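Local coordinates for protein CT009 (Chlamydia trachomatis, PDB 4GQM) that is of unknown function but contains a helix-turn-helix domain, consistent with DNA binding, and crystallises as a sub-domain-swapped pair of chains, at residues Ser20-Arg25 / Ala45-His50. Residues are numbered along the deposited sequence; the frame is centred on the assembly and turned at random.
Sequences SQREER and AIEAGH
Arg22 and Glu47 carry the whole contact between the end of helix 2-24 and the end of helix 40-48, a compact example of a charged pair joining two helices through a bidentate bridge. The arginine presents the side of its guanidinium rather than its end: NE gives a nearly straight bond to Glu47 OE2 (2.8 Å, 173°), and NH2 reaches Glu47 OE1 at 2.8 Å with a slightly more bent approach. Each carboxylate oxygen uses its syn lone pair, and the two flat groups lie only 20° from a common plane, so the paired bonds restrain rotation of both. The side chains themselves meet at about a right angle. With CG of Arg22 anti to the backbone N (chi1 179°), the chain runs out straight before bending at chi3, which turns the NE edge toward the acid; Glu47, its CG anti to the carbonyl carbon, stretches straight out to meet it. Glu23 CG packs over one face of the Arg22 guanidinium, off-centre, 4.1 Å from its plane. The remaining terminal nitrogen, NH1, bonds to the carbonyl of Leu27, and Leu29 of helix 29-36 touches both partners. Glu47 is buried, and its OE2 also shares a hydrogen bond with Tyr67 OH of the second subunit; the arginine's charge and this polar neighbour would be expected to favour the ionised carboxylate. The bridge thus joins helix 2-24 to helix 40-48, beside helix 29-36, within a helix-turn-helix domain whose swapped partner subunit completes the surroundings of the ion pair.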
loop_
_atom_site.group_PDB
_atom_site.type_symbol
_atom_site.label_atom_id
_atom_site.label_comp_id
_atom_site.label_asym_id
_atom_site.label_seq_id
_atom_site.Cartn_x
_atom_site.Cartn_y
_atom_site.Cartn_z
ATOM N N SER A 20 2.107 -14.244 18.101
ATOM C CA SER A 20 1.863 -14.687 19.469
ATOM C C SER A 20 0.558 -14.145 20.000
ATOM O O SER A 20 -0.228 -14.860 20.640
ATOM C CB SER A 20 2.987 -14.223 20.382
ATOM O OG SER A 20 4.178 -14.921 20.090
ATOM N N GLN A 21 0.316 -12.860 19.770
ATOM C CA GLN A 21 -0.902 -12.230 20.260
ATOM C C GLN A 21 -2.144 -12.758 19.554
ATOM O O GLN A 21 -3.180 -12.995 20.175
ATOM C CB GLN A 21 -0.804 -10.706 20.159
ATOM C CG GLN A 21 0.226 -10.101 21.106
ATOM C CD GLN A 21 -0.113 -10.389 22.539
ATOM O OE1 GLN A 21 -1.176 -9.990 22.998
ATOM N NE2 GLN A 21 0.778 -11.083 23.257
ATOM N N ARG A 22 -2.035 -12.971 18.251
ATOM C CA ARG A 22 -3.123 -13.589 17.505
ATOM C C ARG A 22 -3.446 -14.994 18.012
ATOM O O ARG A 22 -4.611 -15.364 18.202
ATOM C CB ARG A 22 -2.772 -13.622 16.001
ATOM C CG ARG A 22 -3.856 -14.266 15.167
ATOM C CD ARG A 22 -3.547 -14.335 13.705
ATOM N NE ARG A 22 -2.282 -14.977 13.373
ATOM C CZ ARG A 22 -2.108 -16.286 13.254
ATOM N NH1 ARG A 22 -3.098 -17.147 13.513
ATOM N NH2 ARG A 22 -0.921 -16.741 12.873
ATOM N N GLU A 23 -2.399 -15.795 18.199
ATOM C CA GLU A 23 -2.573 -17.164 18.650
ATOM C C GLU A 23 -3.118 -17.221 20.073
ATOM O O GLU A 23 -3.896 -18.125 20.404
ATOM C CB GLU A 23 -1.258 -17.929 18.527
ATOM C CG GLU A 23 -0.902 -18.247 17.081
ATOM C CD GLU A 23 0.406 -19.003 16.943
ATOM O OE1 GLU A 23 1.141 -19.099 17.946
ATOM O OE2 GLU A 23 0.730 -19.415 15.821
ATOM N N GLU A 24 -2.781 -16.247 20.918
ATOM C CA GLU A 24 -3.350 -16.198 22.270
ATOM C C GLU A 24 -4.858 -16.109 22.217
ATOM O O GLU A 24 -5.565 -16.721 23.022
ATOM C CB GLU A 24 -2.750 -15.008 23.007
ATOM C CG GLU A 24 -3.402 -14.719 24.331
ATOM C CD GLU A 24 -2.650 -13.683 25.173
ATOM O OE1 GLU A 24 -1.410 -13.582 25.068
ATOM O OE2 GLU A 24 -3.326 -12.985 25.946
ATOM N N ARG A 25 -5.356 -15.369 21.233
ATOM C CA ARG A 25 -6.793 -15.179 21.047
ATOM C C ARG A 25 -7.439 -16.298 20.217
ATOM O O ARG A 25 -8.642 -16.292 19.991
ATOM C CB ARG A 25 -7.029 -13.822 20.341
ATOM C CG ARG A 25 -6.641 -12.611 21.181
ATOM C CD ARG A 25 -7.058 -11.292 20.455
ATOM N NE ARG A 25 -8.532 -11.195 20.292
ATOM C CZ ARG A 25 -9.154 -10.190 19.672
ATOM N NH1 ARG A 25 -8.422 -9.215 19.135
ATOM N NH2 ARG A 25 -10.486 -10.150 19.547
ATOM N N ALA A 45 2.817 -11.348 5.443
ATOM C CA ALA A 45 4.128 -10.731 5.304
ATOM C C ALA A 45 4.579 -10.088 6.623
ATOM O O ALA A 45 5.771 -10.119 6.950
ATOM C CB ALA A 45 4.098 -9.697 4.174
ATOM N N ILE A 46 3.647 -9.484 7.345
ATOM C CA ILE A 46 3.951 -8.944 8.664
ATOM C C ILE A 46 4.420 -10.070 9.586
ATOM O O ILE A 46 5.467 -9.963 10.239
ATOM C CB ILE A 46 2.739 -8.228 9.264
ATOM C CG1 ILE A 46 2.460 -6.934 8.508
ATOM C CG2 ILE A 46 2.961 -7.949 10.769
ATOM C CD1 ILE A 46 1.132 -6.325 8.842
ATOM N N GLU A 47 3.659 -11.155 9.670
ATOM C CA GLU A 47 4.034 -12.219 10.614
ATOM C C GLU A 47 5.336 -12.889 10.225
ATOM O O GLU A 47 6.086 -13.324 11.104
ATOM C CB GLU A 47 2.899 -13.215 10.806
ATOM C CG GLU A 47 1.726 -12.624 11.547
ATOM C CD GLU A 47 0.745 -13.633 12.081
ATOM O OE1 GLU A 47 0.898 -14.842 11.800
ATOM O OE2 GLU A 47 -0.170 -13.210 12.832
ATOM N N ALA A 48 5.636 -12.964 8.932
ATOM C CA ALA A 48 6.875 -13.567 8.455
ATOM C C ALA A 48 8.049 -12.617 8.541
ATOM O O ALA A 48 9.184 -13.020 8.327
ATOM C CB ALA A 48 6.706 -13.996 7.015
ATOM N N GLY A 49 7.788 -11.348 8.774
ATOM C CA GLY A 49 8.846 -10.340 8.804
ATOM C C GLY A 49 9.528 -10.167 7.472
ATOM O O GLY A 49 10.740 -9.986 7.388
ATOM N N HIS A 50 8.734 -10.170 6.385
ATOM C CA HIS A 50 9.294 -10.158 5.040
ATOM C C HIS A 50 9.265 -8.755 4.437
ATOM O O HIS A 50 8.225 -8.288 3.941
ATOM C CB HIS A 50 8.577 -11.179 4.173
ATOM C CG HIS A 50 9.327 -11.499 2.932
ATOM N ND1 HIS A 50 9.553 -10.575 1.934
ATOM C CD2 HIS A 50 9.952 -12.630 2.553
ATOM C CE1 HIS A 50 10.278 -11.130 0.983
ATOM N NE2 HIS A 50 10.538 -12.377 1.338
#